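Local coordinates for protein aminopeptidase N (Francisella tularensis subsp. tularensis, PDB 5DLL) that removes N-terminal amino acids from peptides as a zinc-dependent M1-family aminopeptidase, and probably helps degrade intracellular peptides left by protein breakdown, at residues Lys19-Ser24 with Thr321-Phe326; Thr712-Leu717 with Asn731-Arg736. All coordinates share one frame; numbering follows the deposited sequence.

The chain first meets contact 1, whose segment 19-24 is the loop between strand 16-17 and strand 26-36. The chain then runs through the N-terminal domain, rich in strands, and into the peptidase domain. It comes back at 321-326, just after the helices 297-312 and 314-319, and contact 1 closes this loop of nearly 300 residues. Contact 2 opens only later, in the C-terminal helical region, and closes a short loop from helix 707-717 to helix 723-736. The two loops follow in series and neither nest nor cross. Contact 1 ties two domains together; contact 2 is internal to one. Their nearest atoms are about 39 Å apart.

Contact 1 of 2, residues Lys19-Ser24 with Thr321-Phe326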
ATOM      1  N   LYS A  19      -7.142 -17.233  20.452  1.00 57.89           N
ATOM      2  CA  LYS A  19      -7.261 -18.554  21.085  1.00 55.48           C
ATOM      3  C   LYS A  19      -8.712 -18.958  21.377  1.00 56.16           C
ATOM      4  O   LYS A  19      -8.988 -20.132  21.618  1.00 56.63           O
ATOM      5  CB  LYS A  19      -6.437 -18.608  22.374  1.00 56.64           C
ATOM      6  CG  LYS A  19      -7.004 -17.778  23.517  1.00 65.29           C
ATOM      7  CD  LYS A  19      -5.938 -17.452  24.552  1.00 78.67           C
ATOM      8  CE  LYS A  19      -6.534 -16.774  25.775  1.00 89.00           C
ATOM      9  NZ  LYS A  19      -7.194 -15.479  25.448  1.00 97.86           N
ATOM     10  N   ASP A  20      -9.630 -17.991  21.360  1.00 55.43           N
ATOM     11  CA  ASP A  20     -11.057 -18.271  21.550  1.00 58.43           C
ATOM     12  C   ASP A  20     -11.768 -18.819  20.308  1.00 56.60           C
ATOM     13  O   ASP A  20     -12.943 -19.182  20.397  1.00 63.73           O
ATOM     14  CB  ASP A  20     -11.796 -17.009  22.018  1.00 56.72           C
ATOM     15  CG  ASP A  20     -11.383 -16.566  23.409  1.00 55.78           C
ATOM     16  OD1 ASP A  20     -10.801 -17.389  24.155  1.00 50.05           O
ATOM     17  OD2 ASP A  20     -11.656 -15.393  23.759  1.00 48.87           O
ATOM     18  N   TYR A  21     -11.088 -18.879  19.163  1.00 52.81           N
ATOM     19  CA  TYR A  21     -11.752 -19.286  17.927  1.00 49.80           C
ATOM     20  C   TYR A  21     -12.425 -20.652  18.074  1.00 49.70           C
ATOM     21  O   TYR A  21     -11.805 -21.621  18.516  1.00 45.98           O
ATOM     22  CB  TYR A  21     -10.793 -19.307  16.723  1.00 46.84           C
ATOM     23  CG  TYR A  21     -11.436 -19.917  15.482  1.00 45.39           C
ATOM     24  CD1 TYR A  21     -12.230 -19.145  14.622  1.00 41.12           C
ATOM     25  CD2 TYR A  21     -11.287 -21.275  15.191  1.00 43.05           C
ATOM     26  CE1 TYR A  21     -12.833 -19.707  13.503  1.00 37.92           C
ATOM     27  CE2 TYR A  21     -11.891 -21.842  14.078  1.00 42.37           C
ATOM     28  CZ  TYR A  21     -12.662 -21.058  13.240  1.00 39.21           C
ATOM     29  OH  TYR A  21     -13.251 -21.638  12.141  1.00 39.13           O
ATOM     30  N   LYS A  22     -13.707 -20.691  17.718  1.00 48.60           N
ATOM     31  CA  LYS A  22     -14.452 -21.930  17.555  1.00 51.11           C
ATOM     32  C   LYS A  22     -15.085 -21.902  16.171  1.00 46.25           C
ATOM     33  O   LYS A  22     -15.604 -20.862  15.756  1.00 41.66           O
ATOM     34  CB  LYS A  22     -15.560 -22.048  18.603  1.00 56.83           C
ATOM     35  CG  LYS A  22     -15.157 -22.743  19.892  1.00 62.17           C
ATOM     36  CD  LYS A  22     -16.360 -22.872  20.816  1.00 66.42           C
ATOM     37  CE  LYS A  22     -15.977 -23.383  22.197  1.00 69.99           C
ATOM     38  NZ  LYS A  22     -15.643 -24.834  22.200  1.00 70.30           N
ATOM     39  N   PRO A  23     -15.053 -23.036  15.446  1.00 44.33           N
ATOM     40  CA  PRO A  23     -15.774 -23.042  14.178  1.00 45.35           C
ATOM     41  C   PRO A  23     -17.267 -22.833  14.404  1.00 49.21           C
ATOM     42  O   PRO A  23     -17.788 -23.194  15.462  1.00 50.19           O
ATOM     43  CB  PRO A  23     -15.496 -24.438  13.608  1.00 45.54           C
ATOM     44  CG  PRO A  23     -15.063 -25.264  14.766  1.00 45.76           C
ATOM     45  CD  PRO A  23     -14.398 -24.326  15.723  1.00 44.30           C
ATOM     46  N   SER A  24     -17.938 -22.232  13.427  1.00 39.94           N
ATOM     47  CA  SER A  24     -19.384 -22.055  13.486  1.00 39.36           C
ATOM     48  C   SER A  24     -20.065 -23.415  13.630  1.00 41.66           C
ATOM     49  O   SER A  24     -19.689 -24.365  12.950  1.00 39.27           O
ATOM     50  CB  SER A  24     -19.880 -21.359  12.222  1.00 38.08           C
ATOM     51  OG  SER A  24     -21.264 -21.086  12.308  1.00 41.74           O
ATOM     52  N   THR A 321      -9.870 -18.011   1.285  1.00 33.24           N
ATOM     53  CA  THR A 321      -9.994 -16.832   2.152  1.00 34.42           C
ATOM     54  C   THR A 321      -9.370 -17.038   3.544  1.00 37.34           C
ATOM     55  O   THR A 321      -8.794 -18.087   3.834  1.00 36.52           O
ATOM     56  CB  THR A 321     -11.477 -16.398   2.286  1.00 34.72           C
ATOM     57  OG1 THR A 321     -11.546 -15.058   2.794  1.00 33.26           O
ATOM     58  CG2 THR A 321     -12.278 -17.344   3.192  1.00 33.67           C
ATOM     59  N   CYS A 322      -9.468 -16.012   4.388  1.00 40.97           N
ATOM     60  CA  CYS A 322      -9.016 -16.104   5.777  1.00 44.99           C
ATOM     61  C   CYS A 322     -10.115 -16.702   6.663  1.00 43.85           C
ATOM     62  O   CYS A 322     -11.295 -16.409   6.484  1.00 39.38           O
ATOM     63  CB  CYS A 322      -8.576 -14.727   6.308  1.00 48.08           C
ATOM     64  SG  CYS A 322      -9.754 -13.363   6.085  1.00 47.02           S
ATOM     65  N   ARG A 323      -9.710 -17.548   7.611  1.00 45.63           N
ATOM     66  CA  ARG A 323     -10.627 -18.194   8.558  1.00 42.41           C
ATOM     67  C   ARG A 323     -11.199 -17.184   9.546  1.00 45.16           C
ATOM     68  O   ARG A 323     -12.391 -17.222   9.873  1.00 45.34           O
ATOM     69  CB  ARG A 323      -9.881 -19.285   9.321  1.00 44.19           C
ATOM     70  CG  ARG A 323     -10.730 -20.098  10.281  1.00 45.75           C
ATOM     71  CD  ARG A 323      -9.849 -20.885  11.235  1.00 45.44           C
ATOM     72  NE  ARG A 323      -9.220 -20.019  12.231  1.00 44.15           N
ATOM     73  CZ  ARG A 323      -8.446 -20.447  13.227  1.00 47.47           C
ATOM     74  NH1 ARG A 323      -8.189 -21.746  13.380  1.00 48.32           N
ATOM     75  NH2 ARG A 323      -7.926 -19.568  14.079  1.00 47.65           N
ATOM     76  N   ASP A 324     -10.330 -16.300  10.030  1.00 42.01           N
ATOM     77  CA  ASP A 324     -10.719 -15.204  10.910  1.00 43.34           C
ATOM     78  C   ASP A 324      -9.907 -13.958  10.552  1.00 43.21           C
ATOM     79  O   ASP A 324      -9.020 -14.023   9.706  1.00 43.01           O
ATOM     80  CB  ASP A 324     -10.507 -15.603  12.372  1.00 47.22           C
ATOM     81  CG  ASP A 324      -9.076 -16.025  12.662  1.00 50.37           C
ATOM     82  OD1 ASP A 324      -8.159 -15.195  12.467  1.00 50.02           O
ATOM     83  OD2 ASP A 324      -8.867 -17.182  13.087  1.00 46.47           O
ATOM     84  N   TRP A 325     -10.193 -12.834  11.201  1.00 44.49           N
ATOM     85  CA  TRP A 325      -9.541 -11.567  10.855  1.00 45.51           C
ATOM     86  C   TRP A 325      -8.157 -11.364  11.490  1.00 45.26           C
ATOM     87  O   TRP A 325      -7.514 -10.347  11.237  1.00 50.87           O
ATOM     88  CB  TRP A 325     -10.458 -10.391  11.199  1.00 49.11           C
ATOM     89  CG  TRP A 325     -11.767 -10.445  10.469  1.00 49.87           C
ATOM     90  CD1 TRP A 325     -12.999 -10.690  11.006  1.00 44.16           C
ATOM     91  CD2 TRP A 325     -11.969 -10.271   9.061  1.00 44.72           C
ATOM     92  NE1 TRP A 325     -13.958 -10.668  10.018  1.00 46.08           N
ATOM     93  CE2 TRP A 325     -13.352 -10.414   8.816  1.00 46.11           C
ATOM     94  CE3 TRP A 325     -11.116 -10.003   7.985  1.00 42.45           C
ATOM     95  CZ2 TRP A 325     -13.901 -10.297   7.537  1.00 47.19           C
ATOM     96  CZ3 TRP A 325     -11.661  -9.886   6.712  1.00 44.71           C
ATOM     97  CH2 TRP A 325     -13.040 -10.035   6.498  1.00 45.04           C
ATOM     98  N   PHE A 326      -7.699 -12.319  12.303  1.00 44.24           N
ATOM     99  CA  PHE A 326      -6.303 -12.324  12.788  1.00 48.83           C
ATOM    100  C   PHE A 326      -5.388 -12.826  11.668  1.00 42.96           C
ATOM    101  O   PHE A 326      -4.186 -12.539  11.630  1.00 39.95           O
ATOM    102  CB  PHE A 326      -6.139 -13.228  14.020  1.00 48.71           C
ATOM    103  CG  PHE A 326      -7.005 -12.842  15.189  1.00 48.53           C
ATOM    104  CD1 PHE A 326      -8.281 -13.375  15.337  1.00 49.96           C
ATOM    105  CD2 PHE A 326      -6.539 -11.959  16.153  1.00 50.54           C
ATOM    106  CE1 PHE A 326      -9.077 -13.028  16.418  1.00 48.61           C
ATOM    107  CE2 PHE A 326      -7.326 -11.608  17.238  1.00 49.27           C
ATOM    108  CZ  PHE A 326      -8.599 -12.145  17.371  1.00 51.55           C
TER
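The guanidinium of R323 lies flat over one face of the Y21 ring, with centres 3.8 Å apart and planes only 7° apart. This is a stacked cation-pi pair, and it makes up most of the contact. The chain of R323 follows the same face toward the hydroxyl end of the ring. CD of R323 is 3.5 Å from CZ of Y21 and adds a CH-pi contact. R323 has CG anti to its backbone N (chi1 -176°), and a bend at chi3 of 73° lays the guanidinium along the ring. D148, outside both segments, holds the hydroxyl end of the ring by a hydrogen bond to OH of Y21.

R323 grips OD2 of D324 side-on with NE and NH2, at 3.0 and 2.8 Å, in a salt bridge. OD2 lies in the guanidinium plane. The other oxygen, OD1 of D324, accepts from N of F326 at 2.9 Å through its anti lone pair. This Asx turn helps to fix the carboxylate, which is buried.

The solvent side lies along the loop, where K19, D20 and K22 are exposed and take no part in the contact. Y21 itself is partly exposed.

The contact joins a loop of the N-terminal domain to the segment after strand 321-322 in the peptidase domain, away from the zinc site. No hydrogen bond crosses between the two segments. One arginine on one tyrosine ring makes the join: the carboxylate at the arginine's edge probably offsets its charge, while its face remains available to the ring.

Contact 2 of 2, residues Thr712-Leu717 with Asn731-Arg736; sequences TAFTEL and NEFYNR
F714 and F733 stack face to face with an offset. Their ring centroids are 4.6 Å apart and the planes differ by 17°. The rings overlap near their rims: CD2 of F714 lies 3.7 Å from CD2 of F733, and each of these atoms sits over the face of the other ring. The F714 ring also receives CB of F733, 4.3 Å from its centroid and almost straight above it, in a CH-pi contact. Both side chains have CG anti to the backbone N (chi1 -175° for F714 and -166° for F733), which carries the rings out from their helices toward each other.

CA of F714 and CA of F733 are 7.8 Å apart, the nearest CA pair between the two segments. Between these segments the rings make nearly all of the contact.

Further out, helix 741-752 touches both phenylalanines, with S750 against F714 and with V743 and the nearly parallel ring of W747 against F733. W737 also meets the F733 ring, and A729 adds a link between the helices by touching F714 and L717. A713 and L717 also touch helix 691-703.

The contact joins consecutive helices 707-717 and 723-736 in the C-terminal helical region, which is assigned to an ARM-repeat family. Both rings are buried, and no hydrogen bond or salt bridge links the two segments. Their association here rests on apolar burial and ring stacking.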
ATOM      1  N   THR A 712       8.520  17.815 -13.693  1.00 51.43           N
ATOM      2  CA  THR A 712       9.956  17.913 -13.448  1.00 48.70           C
ATOM      3  C   THR A 712      10.466  19.315 -13.770  1.00 47.42           C
ATOM      4  O   THR A 712      11.209  19.904 -12.988  1.00 41.03           O
ATOM      5  CB  THR A 712      10.739  16.887 -14.286  1.00 53.40           C
ATOM      6  OG1 THR A 712      10.196  15.581 -14.068  1.00 65.77           O
ATOM      7  CG2 THR A 712      12.214  16.884 -13.906  1.00 58.27           C
ATOM      8  N   ALA A 713      10.054  19.850 -14.918  1.00 45.48           N
ATOM      9  CA  ALA A 713      10.452  21.194 -15.328  1.00 43.51           C
ATOM     10  C   ALA A 713      10.016  22.244 -14.306  1.00 44.33           C
ATOM     11  O   ALA A 713      10.811  23.096 -13.908  1.00 46.51           O
ATOM     12  CB  ALA A 713       9.875  21.518 -16.692  1.00 44.70           C
ATOM     13  N   PHE A 714       8.755  22.171 -13.885  1.00 43.36           N
ATOM     14  CA  PHE A 714       8.207  23.091 -12.884  1.00 44.29           C
ATOM     15  C   PHE A 714       8.963  22.990 -11.560  1.00 44.44           C
ATOM     16  O   PHE A 714       9.416  24.002 -11.029  1.00 49.33           O
ATOM     17  CB  PHE A 714       6.708  22.816 -12.674  1.00 43.64           C
ATOM     18  CG  PHE A 714       6.012  23.788 -11.742  1.00 43.86           C
ATOM     19  CD1 PHE A 714       6.292  25.153 -11.773  1.00 47.40           C
ATOM     20  CD2 PHE A 714       5.037  23.335 -10.862  1.00 44.48           C
ATOM     21  CE1 PHE A 714       5.637  26.038 -10.922  1.00 48.97           C
ATOM     22  CE2 PHE A 714       4.381  24.216 -10.010  1.00 48.00           C
ATOM     23  CZ  PHE A 714       4.680  25.569 -10.041  1.00 47.27           C
ATOM     24  N   THR A 715       9.109  21.772 -11.044  1.00 42.10           N
ATOM     25  CA  THR A 715       9.806  21.537  -9.775  1.00 43.42           C
ATOM     26  C   THR A 715      11.202  22.169  -9.747  1.00 46.28           C
ATOM     27  O   THR A 715      11.590  22.779  -8.752  1.00 46.87           O
ATOM     28  CB  THR A 715       9.951  20.026  -9.480  1.00 43.90           C
ATOM     29  OG1 THR A 715       8.670  19.385  -9.561  1.00 48.11           O
ATOM     30  CG2 THR A 715      10.562  19.784  -8.093  1.00 39.43           C
ATOM     31  N   GLU A 716      11.947  22.024 -10.839  1.00 50.25           N
ATOM     32  CA  GLU A 716      13.326  22.513 -10.906  1.00 47.30           C
ATOM     33  C   GLU A 716      13.371  24.019 -11.157  1.00 50.65           C
ATOM     34  O   GLU A 716      14.287  24.704 -10.699  1.00 59.35           O
ATOM     35  CB  GLU A 716      14.113  21.771 -11.986  1.00 46.83           C
ATOM     36  CG  GLU A 716      14.090  20.251 -11.869  1.00 50.41           C
ATOM     37  CD  GLU A 716      14.734  19.712 -10.602  1.00 54.25           C
ATOM     38  OE1 GLU A 716      15.395  20.485  -9.874  1.00 60.88           O
ATOM     39  OE2 GLU A 716      14.579  18.496 -10.338  1.00 53.36           O
ATOM     40  N   LEU A 717      12.372  24.532 -11.872  1.00 48.55           N
ATOM     41  CA  LEU A 717      12.224  25.975 -12.075  1.00 49.65           C
ATOM     42  C   LEU A 717      11.944  26.697 -10.746  1.00 48.57           C
ATOM     43  O   LEU A 717      12.241  27.882 -10.614  1.00 46.62           O
ATOM     44  CB  LEU A 717      11.100  26.255 -13.090  1.00 56.00           C
ATOM     45  CG  LEU A 717      11.352  27.187 -14.285  1.00 57.83           C
ATOM     46  CD1 LEU A 717      12.745  27.025 -14.878  1.00 57.43           C
ATOM     47  CD2 LEU A 717      10.295  26.940 -15.356  1.00 54.36           C
ATOM     48  N   ASN A 731       2.620  31.122 -12.260  1.00 61.76           N
ATOM     49  CA  ASN A 731       1.516  31.684 -13.045  1.00 65.35           C
ATOM     50  C   ASN A 731       1.278  30.919 -14.339  1.00 66.83           C
ATOM     51  O   ASN A 731       0.144  30.539 -14.639  1.00 62.87           O
ATOM     52  CB  ASN A 731       1.787  33.153 -13.385  1.00 69.86           C
ATOM     53  CG  ASN A 731       1.931  34.028 -12.154  1.00 73.25           C
ATOM     54  OD1 ASN A 731       1.523  33.654 -11.051  1.00 70.31           O
ATOM     55  ND2 ASN A 731       2.519  35.204 -12.340  1.00 78.93           N
ATOM     56  N   GLU A 732       2.355  30.713 -15.101  1.00 71.18           N
ATOM     57  CA  GLU A 732       2.310  29.970 -16.363  1.00 73.13           C
ATOM     58  C   GLU A 732       1.699  28.579 -16.166  1.00 69.01           C
ATOM     59  O   GLU A 732       0.867  28.155 -16.965  1.00 70.37           O
ATOM     60  CB  GLU A 732       3.710  29.859 -16.998  1.00 81.42           C
ATOM     61  CG  GLU A 732       4.210  31.137 -17.676  1.00 92.69           C
ATOM     62  CD  GLU A 732       5.698  31.108 -18.040  1.00 96.10           C
ATOM     63  OE1 GLU A 732       6.303  32.195 -18.163  1.00 93.69           O
ATOM     64  OE2 GLU A 732       6.274  30.012 -18.208  1.00 86.90           O
ATOM     65  N   PHE A 733       2.094  27.888 -15.098  1.00 63.35           N
ATOM     66  CA  PHE A 733       1.537  26.567 -14.782  1.00 62.40           C
ATOM     67  C   PHE A 733       0.044  26.662 -14.446  1.00 65.93           C
ATOM     68  O   PHE A 733      -0.748  25.838 -14.902  1.00 66.84           O
ATOM     69  CB  PHE A 733       2.302  25.918 -13.622  1.00 59.66           C
ATOM     70  CG  PHE A 733       2.036  24.441 -13.452  1.00 59.85           C
ATOM     71  CD1 PHE A 733       0.916  23.990 -12.766  1.00 59.08           C
ATOM     72  CD2 PHE A 733       2.923  23.498 -13.955  1.00 58.96           C
ATOM     73  CE1 PHE A 733       0.683  22.631 -12.599  1.00 57.61           C
ATOM     74  CE2 PHE A 733       2.693  22.140 -13.790  1.00 57.25           C
ATOM     75  CZ  PHE A 733       1.572  21.707 -13.112  1.00 56.33           C
ATOM     76  N   TYR A 734      -0.336  27.667 -13.657  1.00 67.21           N
ATOM     77  CA  TYR A 734      -1.734  27.840 -13.266  1.00 71.62           C
ATOM     78  C   TYR A 734      -2.608  28.142 -14.471  1.00 77.12           C
ATOM     79  O   TYR A 734      -3.669  27.539 -14.628  1.00 78.95           O
ATOM     80  CB  TYR A 734      -1.894  28.953 -12.227  1.00 76.59           C
ATOM     81  CG  TYR A 734      -3.270  28.986 -11.584  1.00 80.90           C
ATOM     82  CD1 TYR A 734      -3.685  27.963 -10.732  1.00 78.20           C
ATOM     83  CD2 TYR A 734      -4.158  30.036 -11.828  1.00 83.58           C
ATOM     84  CE1 TYR A 734      -4.941  27.983 -10.139  1.00 82.82           C
ATOM     85  CE2 TYR A 734      -5.417  30.066 -11.238  1.00 84.52           C
ATOM     86  CZ  TYR A 734      -5.806  29.038 -10.393  1.00 84.19           C
ATOM     87  OH  TYR A 734      -7.055  29.055  -9.800  1.00 76.06           O
ATOM     88  N   ASN A 735      -2.157  29.070 -15.314  1.00 82.94           N
ATOM     89  CA  ASN A 735      -2.884  29.452 -16.535  1.00 90.34           C
ATOM     90  C   ASN A 735      -3.281  28.247 -17.389  1.00 88.77           C
ATOM     91  O   ASN A 735      -4.392  28.192 -17.918  1.00 84.35           O
ATOM     92  CB  ASN A 735      -2.049  30.419 -17.391  1.00 95.25           C
ATOM     93  CG  ASN A 735      -1.900  31.794 -16.758  1.00 99.96           C
ATOM     94  OD1 ASN A 735      -2.773  32.255 -16.018  1.00101.73           O
ATOM     95  ND2 ASN A 735      -0.787  32.460 -17.054  1.00 93.64           N
ATOM     96  N   ARG A 736      -2.366  27.287 -17.509  1.00 88.33           N
ATOM     97  CA  ARG A 736      -2.588  26.097 -18.328  1.00 87.27           C
ATOM     98  C   ARG A 736      -3.563  25.124 -17.676  1.00 86.05           C
ATOM     99  O   ARG A 736      -4.428  24.564 -18.351  1.00 84.01           O
ATOM    100  CB  ARG A 736      -1.261  25.380 -18.599  1.00 90.67           C
ATOM    101  CG  ARG A 736      -0.248  26.205 -19.382  1.00 99.97           C
ATOM    102  CD  ARG A 736       1.063  25.453 -19.590  1.00102.02           C
ATOM    103  NE  ARG A 736       2.218  26.346 -19.731  1.00105.92           N
ATOM    104  CZ  ARG A 736       3.416  25.989 -20.202  1.00103.81           C
ATOM    105  NH1 ARG A 736       3.654  24.744 -20.608  1.00100.52           N
ATOM    106  NH2 ARG A 736       4.389  26.892 -20.277  1.00101.94           N
TER